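Local coordinates for HRDC domain-containing protein (Bifidobacterium adolescentis ATCC 15703, PDB 3CYM) that is uncharacterised but probably acts as a 3'-5' exonuclease on nucleic acids, resembling ribonuclease D, at residues F87-S101 with F108-E122. Residues are numbered along the deposited sequence; the frame is centred on the assembly and turned at random.
Sequences FNRAVGDAVWILHDS and FDELGMEPQRLFDTE
Trp-96 and Leu-118 pair in register on two parallel strands, 95-98 and 117-120, the first and last elements of a beta-alpha-beta unit whose crossover is helix 101-111. Backbone bonds zip the strands together: Trp-96 N to Arg-117 O, Phe-119 N to Trp-96 O (2.8 Å), Leu-98 N to Phe-119 O and, past the strand end, Thr-121 N to Leu-98 O.

Aromatic packing centres on the Trp-96 indole. Pro-115 lies flat over one face, its CG 3.5 Å from the centroid of the six-membered ring; Met-113 SD meets the rim at CH2 (3.7 Å), while CZ3 presses edge-on into the Phe-108 face, planes at 61°. Replacing the indole with an alanine would probably open a gap between Pro-115, Met-113 and Phe-108 and deprive the water shared by Gly-92 O, Ala-94 O and Gln-116 N of a weak donor.

Polar side chains fasten both ends. The Asn-88 amide clasps the loop after the Schellman turn at Gly-112: ND2 gives to Gly-112 O, OD1 takes Glu-114 N (2.9 Å). Arg-117, bent at chi3 (-66°), brings NE and NH1 side-on to Asp-93 O, with NE at 2.7 Å; Val-95 CG2 covers its guanidinium face.

At the far end Asp-120 N-caps helix 121-127. Its OD1 takes Asp-100 N and Glu-122 N from opposite faces, and OD2 takes both N and OG of Ser-101, the latter at 2.8 Å. His-99 ND1 bonds Thr-121 OG1, while NE2 turns to Phe-133 O. Four donors on one buried carboxylate would be expected to stabilise its negative charge and fix the strand ends near the bound sodium ion.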
ATOM      1  N   PHE A  87       2.249  16.780  18.429  1.00 19.56           N
ATOM      2  CA  PHE A  87       1.169  15.848  18.148  1.00 20.17           C
ATOM      3  C   PHE A  87       1.261  14.568  18.980  1.00 15.83           C
ATOM      4  O   PHE A  87       0.276  14.145  19.568  1.00 17.83           O
ATOM      5  CB  PHE A  87       1.149  15.507  16.652  1.00 18.57           C
ATOM      6  CG  PHE A  87      -0.042  14.718  16.238  1.00 21.95           C
ATOM      7  CD1 PHE A  87      -1.188  15.358  15.814  1.00 25.35           C
ATOM      8  CD2 PHE A  87      -0.028  13.327  16.287  1.00 25.49           C
ATOM      9  CE1 PHE A  87      -2.294  14.627  15.444  1.00 29.39           C
ATOM     10  CE2 PHE A  87      -1.136  12.592  15.926  1.00 25.07           C
ATOM     11  CZ  PHE A  87      -2.271  13.240  15.516  1.00 25.62           C
ATOM     12  N   ASN A  88       2.444  13.960  19.013  1.00 19.78           N
ATOM     13  CA  ASN A  88       2.696  12.740  19.779  1.00 23.12           C
ATOM     14  C   ASN A  88       2.472  12.910  21.276  1.00 27.76           C
ATOM     15  O   ASN A  88       1.964  12.004  21.953  1.00 27.82           O
ATOM     16  CB  ASN A  88       4.135  12.278  19.561  1.00 24.37           C
ATOM     17  CG  ASN A  88       4.406  11.869  18.143  1.00 26.18           C
ATOM     18  OD1 ASN A  88       3.566  11.246  17.487  1.00 34.40           O
ATOM     19  ND2 ASN A  88       5.594  12.199  17.658  1.00 29.41           N
ATOM     20  N   ARG A  89       2.879  14.070  21.784  1.00 29.72           N
ATOM     21  CA  ARG A  89       2.732  14.404  23.196  1.00 28.84           C
ATOM     22  C   ARG A  89       1.271  14.653  23.535  1.00 26.03           C
ATOM     23  O   ARG A  89       0.802  14.271  24.609  1.00 28.15           O
ATOM     24  CB  ARG A  89       3.609  15.609  23.556  1.00 29.38           C
ATOM     25  CG  ARG A  89       5.115  15.309  23.412  1.00 39.97           C
ATOM     26  CD  ARG A  89       6.023  16.370  24.014  1.00 43.53           C
ATOM     27  NE  ARG A  89       5.804  17.692  23.438  1.00 48.06           N
ATOM     28  CZ  ARG A  89       5.256  18.712  24.089  1.00 46.24           C
ATOM     29  NH1 ARG A  89       4.877  18.570  25.354  1.00 43.75           N
ATOM     30  NH2 ARG A  89       5.093  19.876  23.474  1.00 43.52           N
ATOM     31  N   ALA A  90       0.556  15.263  22.595  1.00 19.38           N
ATOM     32  CA  ALA A  90      -0.878  15.500  22.727  1.00 19.09           C
ATOM     33  C   ALA A  90      -1.700  14.202  22.757  1.00 18.70           C
ATOM     34  O   ALA A  90      -2.684  14.097  23.491  1.00 21.76           O
ATOM     35  CB  ALA A  90      -1.349  16.393  21.606  1.00 16.30           C
ATOM     36  N   VAL A  91      -1.285  13.217  21.967  1.00 18.90           N
ATOM     37  CA  VAL A  91      -2.037  11.968  21.784  1.00 20.40           C
ATOM     38  C   VAL A  91      -1.589  10.891  22.787  1.00 18.20           C
ATOM     39  O   VAL A  91      -2.406  10.115  23.321  1.00 16.90           O
ATOM     40  CB  VAL A  91      -1.906  11.479  20.300  1.00 25.12           C
ATOM     41  CG1 VAL A  91      -2.369  10.039  20.114  1.00 29.57           C
ATOM     42  CG2 VAL A  91      -2.673  12.409  19.362  1.00 19.00           C
ATOM     43  N   GLY A  92      -0.288  10.857  23.053  1.00 15.26           N
ATOM     44  CA  GLY A  92       0.273   9.909  24.004  1.00 14.94           C
ATOM     45  C   GLY A  92       0.219   8.482  23.499  1.00 20.08           C
ATOM     46  O   GLY A  92       0.587   8.204  22.356  1.00 17.14           O
ATOM     47  N   ASP A  93      -0.256   7.582  24.358  1.00 18.70           N
ATOM     48  CA  ASP A  93      -0.264   6.154  24.067  1.00 23.73           C
ATOM     49  C   ASP A  93      -1.656   5.690  23.644  1.00 22.90           C
ATOM     50  O   ASP A  93      -1.995   4.517  23.793  1.00 24.94           O
ATOM     51  CB  ASP A  93       0.240   5.357  25.283  1.00 28.74           C
ATOM     52  CG  ASP A  93      -0.750   5.358  26.446  1.00 32.21           C
ATOM     53  OD1 ASP A  93      -0.799   4.348  27.179  1.00 41.57           O
ATOM     54  OD2 ASP A  93      -1.485   6.354  26.619  1.00 32.53           O
ATOM     55  N   ALA A  94      -2.444   6.631  23.117  1.00 23.70           N
ATOM     56  CA  ALA A  94      -3.793   6.365  22.621  1.00 25.16           C
ATOM     57  C   ALA A  94      -3.787   5.410  21.430  1.00 24.71           C
ATOM     58  O   ALA A  94      -2.811   5.331  20.680  1.00 24.20           O
ATOM     59  CB  ALA A  94      -4.499   7.671  22.249  1.00 19.61           C
ATOM     60  N   VAL A  95      -4.881   4.689  21.274  1.00 24.00           N
ATOM     61  CA  VAL A  95      -5.044   3.714  20.212  1.00 19.76           C
ATOM     62  C   VAL A  95      -5.329   4.442  18.898  1.00 19.31           C
ATOM     63  O   VAL A  95      -6.244   5.249  18.812  1.00 14.30           O
ATOM     64  CB  VAL A  95      -6.185   2.707  20.550  1.00 18.93           C
ATOM     65  CG1 VAL A  95      -6.443   1.744  19.384  1.00 16.53           C
ATOM     66  CG2 VAL A  95      -5.859   1.922  21.812  1.00 16.59           C
ATOM     67  N   TRP A  96      -4.528   4.175  17.888  1.00 18.91           N
ATOM     68  CA  TRP A  96      -4.800   4.690  16.561  1.00 19.07           C
ATOM     69  C   TRP A  96      -5.700   3.693  15.833  1.00 17.15           C
ATOM     70  O   TRP A  96      -5.415   2.493  15.810  1.00 18.27           O
ATOM     71  CB  TRP A  96      -3.496   4.892  15.801  1.00 20.51           C
ATOM     72  CG  TRP A  96      -2.624   6.003  16.319  1.00 19.25           C
ATOM     73  CD1 TRP A  96      -2.264   6.234  17.614  1.00 19.96           C
ATOM     74  CD2 TRP A  96      -1.974   7.017  15.539  1.00 23.50           C
ATOM     75  NE1 TRP A  96      -1.445   7.331  17.693  1.00 20.73           N
ATOM     76  CE2 TRP A  96      -1.250   7.834  16.434  1.00 23.43           C
ATOM     77  CE3 TRP A  96      -1.934   7.317  14.172  1.00 20.62           C
ATOM     78  CZ2 TRP A  96      -0.496   8.935  16.007  1.00 23.32           C
ATOM     79  CZ3 TRP A  96      -1.177   8.406  13.748  1.00 15.12           C
ATOM     80  CH2 TRP A  96      -0.472   9.199  14.663  1.00 21.77           C
ATOM     81  N   ILE A  97      -6.806   4.180  15.281  1.00 17.32           N
ATOM     82  CA  ILE A  97      -7.667   3.367  14.432  1.00 17.43           C
ATOM     83  C   ILE A  97      -7.374   3.688  12.973  1.00 20.80           C
ATOM     84  O   ILE A  97      -7.507   4.843  12.528  1.00 20.46           O
ATOM     85  CB  ILE A  97      -9.168   3.573  14.712  1.00 18.49           C
ATOM     86  CG1 ILE A  97      -9.466   3.532  16.202  1.00 12.85           C
ATOM     87  CG2 ILE A  97      -9.989   2.506  14.017  1.00 18.94           C
ATOM     88  CD1 ILE A  97     -10.670   4.338  16.541  1.00  8.83           C
ATOM     89  N   LEU A  98      -6.957   2.660  12.246  0.50 18.44           N
ATOM     90  CA  LEU A  98      -6.621   2.766  10.838  0.50 17.83           C
ATOM     91  C   LEU A  98      -7.305   1.622  10.108  0.50 20.28           C
ATOM     92  O   LEU A  98      -7.474   0.540  10.669  0.50 19.98           O
ATOM     93  CB  LEU A  98      -5.103   2.677  10.642  0.50 17.75           C
ATOM     94  CG  LEU A  98      -4.211   3.924  10.783  0.50  9.39           C
ATOM     95  CD1 LEU A  98      -3.964   4.309  12.224  0.50 10.96           C
ATOM     96  CD2 LEU A  98      -2.874   3.702  10.101  0.50  8.91           C
ATOM     97  N   HIS A  99      -7.733   1.874   8.875  1.00 18.64           N
ATOM     98  CA  HIS A  99      -8.274   0.824   8.016  1.00 18.03           C
ATOM     99  C   HIS A  99      -7.174   0.467   7.038  1.00 18.68           C
ATOM    100  O   HIS A  99      -6.800   1.304   6.212  1.00 20.11           O
ATOM    101  CB  HIS A  99      -9.521   1.315   7.265  1.00 20.45           C
ATOM    102  CG  HIS A  99     -10.277   0.222   6.578  1.00 19.32           C
ATOM    103  ND1 HIS A  99     -11.212  -0.559   7.225  1.00 23.17           N
ATOM    104  CD2 HIS A  99     -10.222  -0.238   5.305  1.00 21.00           C
ATOM    105  CE1 HIS A  99     -11.705  -1.444   6.379  1.00 17.96           C
ATOM    106  NE2 HIS A  99     -11.121  -1.270   5.207  1.00 17.88           N
ATOM    107  N   ASP A 100      -6.649  -0.755   7.158  1.00 18.25           N
ATOM    108  CA  ASP A 100      -5.470  -1.228   6.408  1.00 21.29           C
ATOM    109  C   ASP A 100      -4.259  -0.364   6.760  1.00 24.25           C
ATOM    110  O   ASP A 100      -3.832   0.501   5.985  1.00 22.29           O
ATOM    111  CB  ASP A 100      -5.741  -1.289   4.887  1.00 20.31           C
ATOM    112  CG  ASP A 100      -4.587  -1.900   4.089  1.00 28.26           C
ATOM    113  OD1 ASP A 100      -3.688  -2.547   4.672  1.00 35.28           O
ATOM    114  OD2 ASP A 100      -4.588  -1.726   2.853  1.00 32.75           O
ATOM    115  N   SER A 101      -3.723  -0.621   7.950  1.00 24.34           N
ATOM    116  CA  SER A 101      -2.692   0.204   8.562  1.00 21.13           C
ATOM    117  C   SER A 101      -1.344   0.164   7.853  1.00 23.50           C
ATOM    118  O   SER A 101      -0.544   1.081   8.009  1.00 23.92           O
ATOM    119  CB  SER A 101      -2.516  -0.176  10.034  1.00 22.83           C
ATOM    120  OG  SER A 101      -1.989  -1.488  10.163  1.00 24.51           O
ATOM    121  N   PHE A 108       3.105   8.124   8.162  1.00 23.01           N
ATOM    122  CA  PHE A 108       3.034   8.666   9.525  1.00 20.30           C
ATOM    123  C   PHE A 108       4.394   8.625  10.214  1.00 21.74           C
ATOM    124  O   PHE A 108       4.802   9.602  10.836  1.00 27.21           O
ATOM    125  CB  PHE A 108       2.023   7.900  10.390  1.00 16.07           C
ATOM    126  CG  PHE A 108       0.578   8.124  10.012  1.00 21.63           C
ATOM    127  CD1 PHE A 108      -0.373   7.167  10.310  1.00 17.14           C
ATOM    128  CD2 PHE A 108       0.166   9.284   9.361  1.00 20.46           C
ATOM    129  CE1 PHE A 108      -1.703   7.358   9.971  1.00 19.83           C
ATOM    130  CE2 PHE A 108      -1.164   9.483   9.027  1.00 21.73           C
ATOM    131  CZ  PHE A 108      -2.096   8.517   9.331  1.00 19.99           C
ATOM    132  N   ASP A 109       5.078   7.485  10.103  1.00 22.79           N
ATOM    133  CA  ASP A 109       6.452   7.321  10.590  1.00 22.75           C
ATOM    134  C   ASP A 109       7.400   8.353   9.967  1.00 24.07           C
ATOM    135  O   ASP A 109       8.218   8.957  10.664  1.00 21.62           O
ATOM    136  CB  ASP A 109       6.955   5.909  10.291  1.00 22.06           C
ATOM    137  CG  ASP A 109       8.398   5.707  10.693  1.00 26.72           C
ATOM    138  OD1 ASP A 109       9.258   5.574   9.791  1.00 17.63           O
ATOM    139  OD2 ASP A 109       8.670   5.695  11.910  1.00 24.89           O
ATOM    140  N   GLU A 110       7.257   8.574   8.662  1.00 24.21           N
ATOM    141  CA  GLU A 110       8.087   9.544   7.957  1.00 23.00           C
ATOM    142  C   GLU A 110       7.858  11.002   8.341  1.00 20.14           C
ATOM    143  O   GLU A 110       8.758  11.821   8.202  1.00 25.29           O
ATOM    144  CB  GLU A 110       8.013   9.343   6.445  1.00 26.44           C
ATOM    145  CG  GLU A 110       8.876   8.177   5.976  1.00 42.43           C
ATOM    146  CD  GLU A 110       9.527   8.419   4.628  1.00 57.24           C
ATOM    147  OE1 GLU A 110      10.620   7.856   4.392  1.00 59.01           O
ATOM    148  OE2 GLU A 110       8.952   9.169   3.806  1.00 62.58           O
ATOM    149  N   LEU A 111       6.672  11.324   8.845  1.00 20.89           N
ATOM    150  CA  LEU A 111       6.421  12.666   9.382  1.00 22.00           C
ATOM    151  C   LEU A 111       6.923  12.814  10.823  1.00 21.52           C
ATOM    152  O   LEU A 111       7.039  13.926  11.337  1.00 24.13           O
ATOM    153  CB  LEU A 111       4.941  13.051   9.242  1.00 19.75           C
ATOM    154  CG  LEU A 111       4.496  13.387   7.809  1.00 21.73           C
ATOM    155  CD1 LEU A 111       3.004  13.159   7.593  1.00 26.90           C
ATOM    156  CD2 LEU A 111       4.874  14.806   7.411  1.00 18.90           C
ATOM    157  N   GLY A 112       7.233  11.686  11.462  1.00 25.18           N
ATOM    158  CA  GLY A 112       7.761  11.682  12.822  1.00 24.95           C
ATOM    159  C   GLY A 112       6.716  11.350  13.871  1.00 25.66           C
ATOM    160  O   GLY A 112       6.955  11.528  15.065  1.00 27.19           O
ATOM    161  N   MET A 113       5.556  10.871  13.426  1.00 22.82           N
ATOM    162  CA  MET A 113       4.516  10.423  14.341  1.00 25.48           C
ATOM    163  C   MET A 113       4.893   9.064  14.940  1.00 25.13           C
ATOM    164  O   MET A 113       5.604   8.275  14.317  1.00 26.18           O
ATOM    165  CB  MET A 113       3.156  10.361  13.643  1.00 24.07           C
ATOM    166  CG  MET A 113       2.473  11.711  13.484  1.00 30.58           C
ATOM    167  SD  MET A 113       1.039  11.657  12.391  1.00 26.45           S
ATOM    168  CE  MET A 113       1.794  12.024  10.841  1.00 26.18           C
ATOM    169  N   GLU A 114       4.424   8.807  16.157  1.00 24.57           N
ATOM    170  CA  GLU A 114       4.750   7.568  16.851  1.00 26.66           C
ATOM    171  C   GLU A 114       3.521   6.909  17.483  1.00 26.01           C
ATOM    172  O   GLU A 114       3.339   7.001  18.697  1.00 29.58           O
ATOM    173  CB  GLU A 114       5.832   7.828  17.906  1.00 23.31           C
ATOM    174  CG  GLU A 114       6.787   6.661  18.131  1.00 40.87           C
ATOM    175  CD  GLU A 114       6.349   5.709  19.241  1.00 52.63           C
ATOM    176  OE1 GLU A 114       6.273   4.485  18.989  1.00 57.71           O
ATOM    177  OE2 GLU A 114       6.093   6.178  20.370  1.00 58.42           O
ATOM    178  N   PRO A 115       2.673   6.242  16.662  1.00 26.36           N
ATOM    179  CA  PRO A 115       1.545   5.464  17.195  1.00 24.94           C
ATOM    180  C   PRO A 115       2.011   4.351  18.138  1.00 23.42           C
ATOM    181  O   PRO A 115       2.906   3.569  17.796  1.00 21.98           O
ATOM    182  CB  PRO A 115       0.906   4.865  15.936  1.00 24.54           C
ATOM    183  CG  PRO A 115       1.344   5.757  14.822  1.00 27.43           C
ATOM    184  CD  PRO A 115       2.717   6.187  15.187  1.00 22.89           C
ATOM    185  N   GLN A 116       1.425   4.297  19.326  1.00 23.49           N
ATOM    186  CA  GLN A 116       1.886   3.349  20.342  1.00 24.62           C
ATOM    187  C   GLN A 116       0.997   2.127  20.472  1.00 21.41           C
ATOM    188  O   GLN A 116       1.414   1.105  21.023  1.00 18.58           O
ATOM    189  CB  GLN A 116       2.047   4.040  21.692  1.00 23.26           C
ATOM    190  CG  GLN A 116       3.249   4.968  21.751  1.00 24.46           C
ATOM    191  CD  GLN A 116       3.571   5.397  23.161  1.00 32.66           C
ATOM    192  OE1 GLN A 116       3.460   6.575  23.501  1.00 35.41           O
ATOM    193  NE2 GLN A 116       3.956   4.440  24.000  1.00 33.08           N
ATOM    194  N   ARG A 117      -0.233   2.261  19.986  1.00 21.68           N
ATOM    195  CA  ARG A 117      -1.217   1.187  19.964  1.00 18.38           C
ATOM    196  C   ARG A 117      -2.023   1.291  18.666  1.00 18.86           C
ATOM    197  O   ARG A 117      -2.144   2.374  18.086  1.00 12.41           O
ATOM    198  CB  ARG A 117      -2.139   1.253  21.192  1.00 23.78           C
ATOM    199  CG  ARG A 117      -1.493   0.737  22.493  1.00 26.66           C
ATOM    200  CD  ARG A 117      -2.460   0.658  23.663  1.00 33.05           C
ATOM    201  NE  ARG A 117      -2.940   1.974  24.087  1.00 35.76           N
ATOM    202  CZ  ARG A 117      -3.873   2.175  25.017  1.00 38.46           C
ATOM    203  NH1 ARG A 117      -4.243   3.412  25.325  1.00 38.90           N
ATOM    204  NH2 ARG A 117      -4.437   1.146  25.641  1.00 36.94           N
ATOM    205  N   LEU A 118      -2.562   0.164  18.216  1.00 16.91           N
ATOM    206  CA  LEU A 118      -3.286   0.104  16.951  1.00 16.92           C
ATOM    207  C   LEU A 118      -4.530  -0.752  17.040  1.00 14.60           C
ATOM    208  O   LEU A 118      -4.528  -1.800  17.677  1.00 17.48           O
ATOM    209  CB  LEU A 118      -2.373  -0.457  15.857  1.00 15.71           C
ATOM    210  CG  LEU A 118      -2.854  -0.523  14.407  1.00 16.06           C
ATOM    211  CD1 LEU A 118      -2.977   0.880  13.828  1.00  9.59           C
ATOM    212  CD2 LEU A 118      -1.875  -1.356  13.611  1.00 12.11           C
ATOM    213  N   PHE A 119      -5.603  -0.283  16.413  1.00 18.97           N
ATOM    214  CA  PHE A 119      -6.709  -1.142  16.039  1.00 15.00           C
ATOM    215  C   PHE A 119      -6.881  -1.004  14.540  1.00 21.89           C
ATOM    216  O   PHE A 119      -7.225   0.070  14.045  1.00 22.21           O
ATOM    217  CB  PHE A 119      -8.002  -0.771  16.764  1.00 16.73           C
ATOM    218  CG  PHE A 119      -9.111  -1.763  16.558  1.00 19.22           C
ATOM    219  CD1 PHE A 119      -9.327  -2.771  17.476  1.00 19.63           C
ATOM    220  CD2 PHE A 119      -9.941  -1.694  15.438  1.00 23.44           C
ATOM    221  CE1 PHE A 119     -10.343  -3.711  17.279  1.00 18.91           C
ATOM    222  CE2 PHE A 119     -10.958  -2.623  15.240  1.00 21.18           C
ATOM    223  CZ  PHE A 119     -11.160  -3.627  16.163  1.00 18.49           C
ATOM    224  N   ASP A 120      -6.637  -2.091  13.817  1.00 19.57           N
ATOM    225  CA  ASP A 120      -6.812  -2.086  12.370  1.00 17.25           C
ATOM    226  C   ASP A 120      -8.203  -2.631  12.017  1.00 14.39           C
ATOM    227  O   ASP A 120      -8.477  -3.821  12.196  1.00 18.06           O
ATOM    228  CB  ASP A 120      -5.682  -2.874  11.687  1.00 14.89           C
ATOM    229  CG  ASP A 120      -5.575  -2.612  10.189  1.00 21.54           C
ATOM    230  OD1 ASP A 120      -6.592  -2.362   9.503  1.00 23.91           O
ATOM    231  OD2 ASP A 120      -4.441  -2.697   9.679  1.00 18.42           O
ATOM    232  N   THR A 121      -9.077  -1.759  11.510  1.00 12.72           N
ATOM    233  CA  THR A 121     -10.451  -2.164  11.190  1.00 11.21           C
ATOM    234  C   THR A 121     -10.521  -3.084   9.969  1.00 12.96           C
ATOM    235  O   THR A 121     -11.494  -3.804   9.806  1.00 17.07           O
ATOM    236  CB  THR A 121     -11.424  -0.966  10.990  1.00 14.59           C
ATOM    237  OG1 THR A 121     -10.886  -0.056  10.026  1.00 10.49           O
ATOM    238  CG2 THR A 121     -11.685  -0.235  12.295  1.00 12.09           C
ATOM    239  N   GLU A 122      -9.500  -3.056   9.110  1.00 12.53           N
ATOM    240  CA  GLU A 122      -9.473  -3.976   7.991  1.00 17.92           C
ATOM    241  C   GLU A 122      -9.065  -5.347   8.490  1.00 15.17           C
ATOM    242  O   GLU A 122      -9.728  -6.324   8.183  1.00 20.79           O
ATOM    243  CB  GLU A 122      -8.559  -3.513   6.847  1.00 19.45           C
ATOM    244  CG  GLU A 122      -8.487  -4.539   5.704  1.00 22.54           C
ATOM    245  CD  GLU A 122      -8.125  -3.954   4.352  1.00 28.76           C
ATOM    246  OE1 GLU A 122      -7.070  -4.342   3.818  1.00 29.34           O
ATOM    247  OE2 GLU A 122      -8.893  -3.121   3.821  1.00 30.48           O
TER
HETATM  248  O   HOH W   1      -0.476   6.331  20.341  1.00 24.74           O